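Local coordinates for uncharacterized conserved protein of COG5135 (Nostoc punctiforme, PDB 2I51) that binds flavin mononucleotide and is probably a flavin-dependent oxidoreductase akin to pyridoxamine 5'-phosphate oxidase, its substrate unknown, at residues E86-I97 with L157-L168. Residues are numbered along the deposited sequence; the frame is centred on the assembly and turned at random. Where two conformers were deposited one is given.
Sequences EQFRMAGDLTLI and LLLLDPVQVDHL. With FMN (flavin mononucleotide), chain P; EDO (1,2-ethanediol), chain L.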
ATOM      1  N   GLU A  86       1.009  -6.949 -12.888  1.00 13.77           N
ATOM      2  CA  GLU A  86      -0.228  -7.445 -12.294  1.00 13.56           C
ATOM      3  C   GLU A  86      -0.342  -7.076 -10.834  1.00 13.59           C
ATOM      4  O   GLU A  86       0.686  -6.921 -10.161  1.00 14.83           O
ATOM      5  CB  GLU A  86      -0.362  -8.945 -12.508  1.00 16.89           C
ATOM      6  CG  GLU A  86       0.625  -9.752 -11.820  1.00 17.60           C
ATOM      7  CD  GLU A  86       0.608 -11.225 -12.297  1.00 20.02           C
ATOM      8  OE1 GLU A  86      -0.457 -11.873 -12.244  1.00 18.92           O
ATOM      9  OE2 GLU A  86       1.694 -11.727 -12.654  1.00 17.97           O
ATOM     10  N   GLN A  87      -1.565  -6.915 -10.350  1.00 12.96           N
ATOM     11  CA  GLN A  87      -1.819  -6.520  -9.011  1.00 13.88           C
ATOM     12  C   GLN A  87      -2.789  -7.502  -8.373  1.00 13.86           C
ATOM     13  O   GLN A  87      -3.746  -7.923  -9.025  1.00 14.12           O
ATOM     14  CB  GLN A  87      -2.450  -5.137  -9.007  1.00 15.16           C
ATOM     15  CG  GLN A  87      -2.985  -4.619  -7.667  1.00 16.56           C
ATOM     16  CD  GLN A  87      -3.558  -3.238  -7.783  1.00 16.35           C
ATOM     17  OE1 GLN A  87      -2.888  -2.271  -7.402  1.00 17.86           O
ATOM     18  NE2 GLN A  87      -4.756  -3.130  -8.295  1.00 17.37           N
ATOM     19  N   PHE A  88      -2.516  -7.888  -7.125  1.00 12.94           N
ATOM     20  CA  PHE A  88      -3.461  -8.618  -6.298  1.00 12.47           C
ATOM     21  C   PHE A  88      -3.836  -7.756  -5.098  1.00 14.39           C
ATOM     22  O   PHE A  88      -2.968  -7.275  -4.355  1.00 15.57           O
ATOM     23  CB  PHE A  88      -2.905  -9.938  -5.798  1.00 13.57           C
ATOM     24  CG  PHE A  88      -2.557 -10.914  -6.851  1.00 13.74           C
ATOM     25  CD1 PHE A  88      -1.415 -10.785  -7.610  1.00 17.15           C
ATOM     26  CD2 PHE A  88      -3.415 -11.996  -7.091  1.00 15.08           C
ATOM     27  CE1 PHE A  88      -1.081 -11.740  -8.602  1.00 15.78           C
ATOM     28  CE2 PHE A  88      -3.072 -12.953  -8.068  1.00 13.49           C
ATOM     29  CZ  PHE A  88      -1.893 -12.823  -8.799  1.00 14.14           C
ATOM     30  N   ARG A  89      -5.115  -7.581  -4.900  1.00 12.45           N
ATOM     31  CA  ARG A  89      -5.643  -6.959  -3.688  1.00 13.14           C
ATOM     32  C   ARG A  89      -6.315  -8.063  -2.913  1.00 14.33           C
ATOM     33  O   ARG A  89      -7.071  -8.831  -3.504  1.00 14.11           O
ATOM     34  CB  ARG A  89      -6.635  -5.842  -4.019  1.00 14.33           C
ATOM     35  CG  ARG A  89      -5.980  -4.684  -4.692  1.00 15.38           C
ATOM     36  CD  ARG A  89      -7.014  -3.719  -5.279  1.00 16.99           C
ATOM     37  NE  ARG A  89      -7.854  -3.150  -4.214  1.00 17.17           N
ATOM     38  CZ  ARG A  89      -8.851  -2.286  -4.405  1.00 18.73           C
ATOM     39  NH1 ARG A  89      -9.187  -2.016  -5.614  1.00 20.09           N
ATOM     40  NH2 ARG A  89      -9.530  -1.783  -3.363  1.00 20.21           N
HETATM   41  N   MSE A  90      -5.997  -8.226  -1.653  1.00 14.06           N
HETATM   42  CA  MSE A  90      -6.532  -9.323  -0.867  0.50 15.31           C
HETATM   43  C   MSE A  90      -6.974  -8.806   0.479  1.00 15.48           C
HETATM   44  O   MSE A  90      -6.196  -8.208   1.215  1.00 15.83           O
HETATM   45  CB  MSE A  90      -5.517 -10.439  -0.668  0.50 17.22           C
HETATM   46  CG  MSE A  90      -5.000 -11.050  -1.934  0.50 15.40           C
HETATM   47 SE   MSE A  90      -3.995 -12.600  -1.411  0.38 22.72          SE
HETATM   48  CE  MSE A  90      -3.118 -13.008  -3.096  0.50 20.50           C
ATOM     49  N   ALA A  91      -8.236  -9.048   0.789  1.00 15.19           N
ATOM     50  CA  ALA A  91      -8.839  -8.529   2.004  1.00 15.22           C
ATOM     51  C   ALA A  91      -9.285  -9.674   2.874  1.00 17.30           C
ATOM     52  O   ALA A  91      -9.806 -10.650   2.373  1.00 15.73           O
ATOM     53  CB  ALA A  91     -10.017  -7.702   1.673  1.00 15.31           C
ATOM     54  N   GLY A  92      -9.075  -9.557   4.178  1.00 16.08           N
ATOM     55  CA  GLY A  92      -9.541 -10.575   5.098  1.00 16.35           C
ATOM     56  C   GLY A  92      -9.029 -10.330   6.494  1.00 16.44           C
ATOM     57  O   GLY A  92      -8.528  -9.255   6.813  1.00 17.00           O
ATOM     58  N   ASP A  93      -9.259 -11.320   7.346  1.00 19.78           N
ATOM     59  CA  ASP A  93      -8.941 -11.144   8.751  0.50 18.47           C
ATOM     60  C   ASP A  93      -7.508 -11.524   9.055  1.00 17.35           C
ATOM     61  O   ASP A  93      -6.936 -12.450   8.495  1.00 18.00           O
ATOM     62  CB  ASP A  93      -9.868 -11.935   9.648  0.50 21.83           C
ATOM     63  CG  ASP A  93     -11.193 -11.248   9.853  0.50 28.64           C
ATOM     64  OD1 ASP A  93     -11.244 -10.060  10.278  0.50 29.86           O
ATOM     65  OD2 ASP A  93     -12.176 -11.921   9.578  0.50 22.73           O
ATOM     66  N   LEU A  94      -6.922 -10.710   9.913  1.00 20.15           N
ATOM     67  CA  LEU A  94      -5.613 -10.931  10.447  1.00 17.10           C
ATOM     68  C   LEU A  94      -5.650 -11.711  11.740  1.00 18.98           C
ATOM     69  O   LEU A  94      -6.512 -11.535  12.553  1.00 18.52           O
ATOM     70  CB  LEU A  94      -4.896  -9.608  10.716  1.00 17.98           C
ATOM     71  CG  LEU A  94      -4.584  -8.776   9.453  1.00 20.63           C
ATOM     72  CD1 LEU A  94      -4.124  -7.335   9.820  1.00 23.48           C
ATOM     73  CD2 LEU A  94      -3.575  -9.466   8.551  1.00 24.18           C
ATOM     74  N   THR A  95      -4.635 -12.524  11.956  1.00 16.07           N
ATOM     75  CA  THR A  95      -4.360 -13.149  13.249  1.00 15.92           C
ATOM     76  C   THR A  95      -2.944 -12.741  13.678  1.00 15.71           C
ATOM     77  O   THR A  95      -2.011 -12.946  12.921  1.00 16.39           O
ATOM     78  CB  THR A  95      -4.429 -14.678  13.143  1.00 16.42           C
ATOM     79  OG1 THR A  95      -5.688 -15.113  12.603  1.00 20.36           O
ATOM     80  CG2 THR A  95      -4.267 -15.344  14.520  1.00 20.42           C
ATOM     81  N   LEU A  96      -2.792 -12.175  14.854  1.00 15.54           N
ATOM     82  CA  LEU A  96      -1.515 -11.739  15.366  1.00 16.65           C
ATOM     83  C   LEU A  96      -1.141 -12.690  16.497  1.00 16.67           C
ATOM     84  O   LEU A  96      -1.851 -12.783  17.501  1.00 17.54           O
ATOM     85  CB  LEU A  96      -1.623 -10.307  15.893  1.00 17.29           C
ATOM     86  CG  LEU A  96      -0.337  -9.578  16.269  1.00 23.27           C
ATOM     87  CD1 LEU A  96       0.618  -9.327  15.093  1.00 23.84           C
ATOM     88  CD2 LEU A  96      -0.679  -8.242  16.953  1.00 26.05           C
ATOM     89  N   ILE A  97      -0.089 -13.451  16.261  1.00 16.03           N
ATOM     90  CA  ILE A  97       0.388 -14.456  17.212  1.00 15.36           C
ATOM     91  C   ILE A  97       1.674 -13.919  17.836  1.00 14.59           C
ATOM     92  O   ILE A  97       2.735 -13.856  17.195  1.00 15.41           O
ATOM     93  CB  ILE A  97       0.621 -15.830  16.524  1.00 15.82           C
ATOM     94  CG1 ILE A  97      -0.602 -16.271  15.732  1.00 20.07           C
ATOM     95  CG2 ILE A  97       0.953 -16.947  17.543  1.00 15.53           C
ATOM     96  CD1 ILE A  97      -0.524 -15.938  14.327  1.00 27.68           C
ATOM     97  N   LEU A 157       4.163 -13.453  14.678  1.00 13.91           N
ATOM     98  CA  LEU A 157       3.749 -14.002  13.376  1.00 16.23           C
ATOM     99  C   LEU A 157       2.367 -13.373  13.083  1.00 15.15           C
ATOM    100  O   LEU A 157       1.467 -13.358  13.889  1.00 17.84           O
ATOM    101  CB  LEU A 157       3.614 -15.528  13.420  1.00 14.66           C
ATOM    102  CG  LEU A 157       2.985 -16.183  12.173  1.00 15.39           C
ATOM    103  CD1 LEU A 157       3.781 -15.947  10.896  1.00 16.45           C
ATOM    104  CD2 LEU A 157       2.839 -17.710  12.434  1.00 17.48           C
ATOM    105  N   LEU A 158       2.252 -12.802  11.912  1.00 14.78           N
ATOM    106  CA  LEU A 158       0.997 -12.182  11.441  1.00 15.97           C
ATOM    107  C   LEU A 158       0.491 -13.002  10.264  1.00 15.59           C
ATOM    108  O   LEU A 158       1.239 -13.217   9.284  1.00 16.73           O
ATOM    109  CB  LEU A 158       1.270 -10.733  11.097  1.00 16.46           C
ATOM    110  CG  LEU A 158       0.138  -9.926  10.534  1.00 19.40           C
ATOM    111  CD1 LEU A 158      -1.018  -9.872  11.548  1.00 19.90           C
ATOM    112  CD2 LEU A 158       0.685  -8.498  10.198  1.00 21.38           C
ATOM    113  N   LEU A 159      -0.734 -13.499  10.360  1.00 14.79           N
ATOM    114  CA  LEU A 159      -1.385 -14.242   9.265  1.00 15.96           C
ATOM    115  C   LEU A 159      -2.512 -13.420   8.680  1.00 16.26           C
ATOM    116  O   LEU A 159      -3.299 -12.846   9.446  1.00 16.87           O
ATOM    117  CB  LEU A 159      -1.959 -15.518   9.793  1.00 16.32           C
ATOM    118  CG  LEU A 159      -0.962 -16.475  10.414  1.00 14.97           C
ATOM    119  CD1 LEU A 159      -1.757 -17.675  11.056  1.00 18.88           C
ATOM    120  CD2 LEU A 159       0.136 -16.981   9.460  1.00 16.51           C
ATOM    121  N   LEU A 160      -2.647 -13.444   7.361  1.00 15.27           N
ATOM    122  CA  LEU A 160      -3.811 -12.941   6.657  1.00 15.45           C
ATOM    123  C   LEU A 160      -4.539 -14.093   5.985  1.00 14.93           C
ATOM    124  O   LEU A 160      -3.935 -14.877   5.240  1.00 16.61           O
ATOM    125  CB  LEU A 160      -3.386 -11.910   5.610  1.00 14.98           C
ATOM    126  CG  LEU A 160      -4.567 -11.430   4.751  1.00 19.52           C
ATOM    127  CD1 LEU A 160      -5.443 -10.557   5.544  1.00 20.26           C
ATOM    128  CD2 LEU A 160      -3.972 -10.661   3.524  1.00 24.12           C
ATOM    129  N   ASP A 161      -5.839 -14.186   6.258  1.00 16.21           N
ATOM    130  CA  ASP A 161      -6.726 -15.182   5.629  1.00 16.54           C
ATOM    131  C   ASP A 161      -7.648 -14.486   4.638  1.00 16.70           C
ATOM    132  O   ASP A 161      -8.663 -13.914   5.063  1.00 17.12           O
ATOM    133  CB  ASP A 161      -7.580 -15.901   6.664  1.00 18.32           C
ATOM    134  CG  ASP A 161      -8.329 -17.118   6.060  1.00 20.93           C
ATOM    135  OD1 ASP A 161      -7.837 -17.738   5.070  1.00 30.29           O
ATOM    136  OD2 ASP A 161      -9.332 -17.509   6.679  1.00 35.80           O
ATOM    137  N   PRO A 162      -7.281 -14.489   3.341  1.00 17.31           N
ATOM    138  CA  PRO A 162      -8.127 -13.751   2.407  1.00 14.70           C
ATOM    139  C   PRO A 162      -9.541 -14.298   2.257  1.00 16.11           C
ATOM    140  O   PRO A 162      -9.729 -15.502   2.156  1.00 16.75           O
ATOM    141  CB  PRO A 162      -7.385 -13.888   1.080  1.00 16.27           C
ATOM    142  CG  PRO A 162      -5.967 -14.167   1.442  1.00 17.84           C
ATOM    143  CD  PRO A 162      -6.107 -15.063   2.647  1.00 18.23           C
ATOM    144  N   VAL A 163     -10.498 -13.382   2.273  1.00 14.35           N
ATOM    145  CA  VAL A 163     -11.833 -13.776   1.856  0.50 13.51           C
ATOM    146  C   VAL A 163     -12.289 -13.100   0.577  1.00 15.71           C
ATOM    147  O   VAL A 163     -13.276 -13.517  -0.006  1.00 15.45           O
ATOM    148  CB  VAL A 163     -12.873 -13.602   2.976  0.50 12.94           C
ATOM    149  CG1 VAL A 163     -12.466 -14.381   4.195  0.50 17.08           C
ATOM    150  CG2 VAL A 163     -13.083 -12.135   3.299  0.50 20.10           C
ATOM    151  N   GLN A 164     -11.537 -12.120   0.086  1.00 14.36           N
ATOM    152  CA  GLN A 164     -11.823 -11.517  -1.189  1.00 13.93           C
ATOM    153  C   GLN A 164     -10.503 -11.190  -1.849  1.00 13.91           C
ATOM    154  O   GLN A 164      -9.603 -10.646  -1.190  1.00 15.23           O
ATOM    155  CB  GLN A 164     -12.667 -10.241  -1.076  1.00 17.34           C
ATOM    156  CG  GLN A 164     -13.163  -9.715  -2.427  1.00 19.55           C
ATOM    157  CD  GLN A 164     -14.369  -8.804  -2.365  1.00 26.51           C
ATOM    158  OE1 GLN A 164     -14.323  -7.674  -2.847  1.00 31.74           O
ATOM    159  NE2 GLN A 164     -15.461  -9.303  -1.817  1.00 26.41           N
ATOM    160  N   VAL A 165     -10.372 -11.524  -3.138  1.00 13.60           N
ATOM    161  CA  VAL A 165      -9.164 -11.262  -3.898  1.00 13.57           C
ATOM    162  C   VAL A 165      -9.560 -10.626  -5.235  1.00 14.74           C
ATOM    163  O   VAL A 165     -10.443 -11.148  -5.924  1.00 16.10           O
ATOM    164  CB  VAL A 165      -8.361 -12.545  -4.117  1.00 13.83           C
ATOM    165  CG1 VAL A 165      -7.138 -12.301  -5.045  1.00 14.89           C
ATOM    166  CG2 VAL A 165      -7.930 -13.118  -2.767  1.00 15.28           C
ATOM    167  N   ASP A 166      -8.926  -9.527  -5.609  1.00 14.37           N
ATOM    168  CA  ASP A 166      -9.134  -8.809  -6.905  1.00 14.19           C
ATOM    169  C   ASP A 166      -7.797  -8.886  -7.619  1.00 15.63           C
ATOM    170  O   ASP A 166      -6.787  -8.362  -7.111  1.00 17.22           O
ATOM    171  CB  ASP A 166      -9.522  -7.375  -6.536  1.00 15.31           C
ATOM    172  CG  ASP A 166      -9.863  -6.459  -7.689  1.00 25.14           C
ATOM    173  OD1 ASP A 166      -9.625  -6.770  -8.840  1.00 29.15           O
ATOM    174  OD2 ASP A 166     -10.315  -5.326  -7.359  1.00 31.78           O
ATOM    175  N   HIS A 167      -7.747  -9.573  -8.743  1.00 12.87           N
ATOM    176  CA  HIS A 167      -6.542  -9.727  -9.551  1.00 12.64           C
ATOM    177  C   HIS A 167      -6.662  -8.961 -10.853  1.00 12.80           C
ATOM    178  O   HIS A 167      -7.541  -9.264 -11.658  1.00 13.49           O
ATOM    179  CB  HIS A 167      -6.338 -11.201  -9.843  1.00 14.06           C
ATOM    180  CG  HIS A 167      -5.114 -11.507 -10.640  1.00 15.32           C
ATOM    181  ND1 HIS A 167      -5.038 -12.617 -11.465  1.00 16.71           N
ATOM    182  CD2 HIS A 167      -3.909 -10.886 -10.714  1.00 14.81           C
ATOM    183  CE1 HIS A 167      -3.841 -12.651 -12.027  1.00 18.85           C
ATOM    184  NE2 HIS A 167      -3.133 -11.614 -11.587  1.00 16.39           N
ATOM    185  N   LEU A 168      -5.786  -7.994 -11.063  1.00 13.52           N
ATOM    186  CA  LEU A 168      -5.779  -7.128 -12.223  1.00 12.68           C
ATOM    187  C   LEU A 168      -4.496  -7.412 -13.000  1.00 13.50           C
ATOM    188  O   LEU A 168      -3.398  -7.324 -12.448  1.00 14.22           O
ATOM    189  CB  LEU A 168      -5.800  -5.672 -11.783  1.00 13.78           C
ATOM    190  CG  LEU A 168      -5.691  -4.625 -12.889  1.00 15.55           C
ATOM    191  CD1 LEU A 168      -6.915  -4.665 -13.802  1.00 15.91           C
ATOM    192  CD2 LEU A 168      -5.535  -3.241 -12.269  1.00 16.23           C
TER
HETATM  193  N1  FMN P 300      -6.439   3.273 -10.838  1.00 12.91           N
HETATM  194  C2  FMN P 300      -6.707   4.634 -10.833  1.00 14.22           C
HETATM  195  O2  FMN P 300      -7.830   5.056 -10.535  1.00 15.24           O
HETATM  196  N3  FMN P 300      -5.714   5.525 -11.107  1.00 12.29           N
HETATM  197  C4  FMN P 300      -4.434   5.182 -11.470  1.00 13.50           C
HETATM  198  O4  FMN P 300      -3.532   6.018 -11.592  1.00 13.02           O
HETATM  199  C4A FMN P 300      -4.149   3.820 -11.491  1.00 11.58           C
HETATM  200  N5  FMN P 300      -2.871   3.399 -11.855  1.00 12.30           N
HETATM  201  C5A FMN P 300      -2.569   2.046 -11.686  1.00 12.15           C
HETATM  202  C6  FMN P 300      -1.272   1.609 -11.906  1.00 11.50           C
HETATM  203  C7  FMN P 300      -0.923   0.258 -11.778  1.00 11.70           C
HETATM  204  C7M FMN P 300       0.532  -0.161 -11.893  1.00 12.66           C
HETATM  205  C8  FMN P 300      -1.898  -0.662 -11.423  1.00 10.80           C
HETATM  206  C8M FMN P 300      -1.507  -2.095 -11.041  1.00 13.00           C
HETATM  207  C9  FMN P 300      -3.196  -0.240 -11.237  1.00 10.03           C
HETATM  208  C9A FMN P 300      -3.564   1.116 -11.363  1.00 10.75           C
HETATM  209  N10 FMN P 300      -4.891   1.541 -11.189  1.00 11.38           N
HETATM  210  C10 FMN P 300      -5.174   2.907 -11.165  1.00 11.74           C
HETATM  211  C1' FMN P 300      -6.024   0.598 -10.944  1.00 11.67           C
HETATM  212  C2' FMN P 300      -6.277   0.520  -9.455  1.00 11.54           C
HETATM  213  O2' FMN P 300      -5.207  -0.188  -8.765  1.00 10.71           O
HETATM  214  C3' FMN P 300      -7.642  -0.122  -9.147  1.00 11.56           C
HETATM  215  O3' FMN P 300      -7.733  -1.408  -9.788  1.00 14.09           O
HETATM  216  C4' FMN P 300      -8.737   0.767  -9.709  1.00 13.05           C
HETATM  217  O4' FMN P 300      -8.506   2.162  -9.514  1.00 13.91           O
HETATM  218  C5' FMN P 300     -10.008   0.407  -8.972  1.00 13.35           C
HETATM  219  O5' FMN P 300      -9.880   0.679  -7.600  1.00 14.07           O
HETATM  220  P   FMN P 300     -11.112   0.894  -6.623  1.00 14.22           P
HETATM  221  O1P FMN P 300     -11.712   2.244  -6.917  1.00 15.88           O
HETATM  222  O2P FMN P 300     -12.062  -0.229  -7.034  1.00 18.18           O
HETATM  223  O3P FMN P 300     -10.608   0.764  -5.236  1.00 16.09           O
HETATM  224  C1  EDO L 309      -5.890 -10.582  15.839  1.00 37.33           C
HETATM  225  O1  EDO L 309      -7.286 -10.903  15.875  1.00 52.06           O
HETATM  226  C2  EDO L 309      -5.164 -11.633  16.653  1.00 17.02           C
HETATM  227  O2  EDO L 309      -5.249 -12.927  16.121  1.00 38.90           O
HETATM  228  O   HOH W   1      -6.243  -5.713  -8.234  1.00 18.01           O
HETATM  229  O   HOH W   2      -8.388  -3.354  -8.137  1.00 22.09           O
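His167 and Phe88, a non-hydrogen-bonded pair of the antiparallel strands 86-97 and 155-169, lie side by side as an offset stack, ring centroids 4.0 Å apart and planes 10° from parallel. A chi1 of -179° swings the His167 imidazole away from its own amide and across the rim of the phenyl ring, and its NE2 donates a somewhat bent bond (152°) to Glu86 OE1, 2.8 Å away. That oxygen uses its anti lone pair, the carboxylate lying almost coplanar with the imidazole; OE2 is taken by Arg17 and Thr84. A leucine in place of His167 has neither ring nor N-H, and would probably leave the buried Glu86 OE1 without this donor and the Phe88 face less closely covered.

On the opposite face, the end carrying Gln87, Arg89 and Leu168 meets the flavin. Gln87 stretches out so that NE2 donates to FMN O2' (3.0 Å), while OE1 bonds Thr42 of the second subunit. Arg89, bent at chi3, brings NH1 to the phosphate oxygen O3P at 3.1 Å; Glu76 pairs with NH2. Asp166 OD2 forms a salt bridge with Arg177; its pairing with Arg89 NH1 is long (3.9 Å) and charge-only, though a water bridges the two and also meets FMN O3'.

Midway along, Val163 N and Gln164 N both donate to Ala91 O, a classic beta bulge. Beyond it Leu94 and Leu160 cross, CD2 of the first meeting CD1 of the second at 3.7 Å. The pair belongs to the antiparallel sheet of the FMN-binding split barrel, as in pyridoxamine 5'-phosphate oxidases. At its Glu86-Met90 end, one face thus keeps a stack and its charged bond under helix 8-17, the other polar groups on an FMN also held by the second subunit.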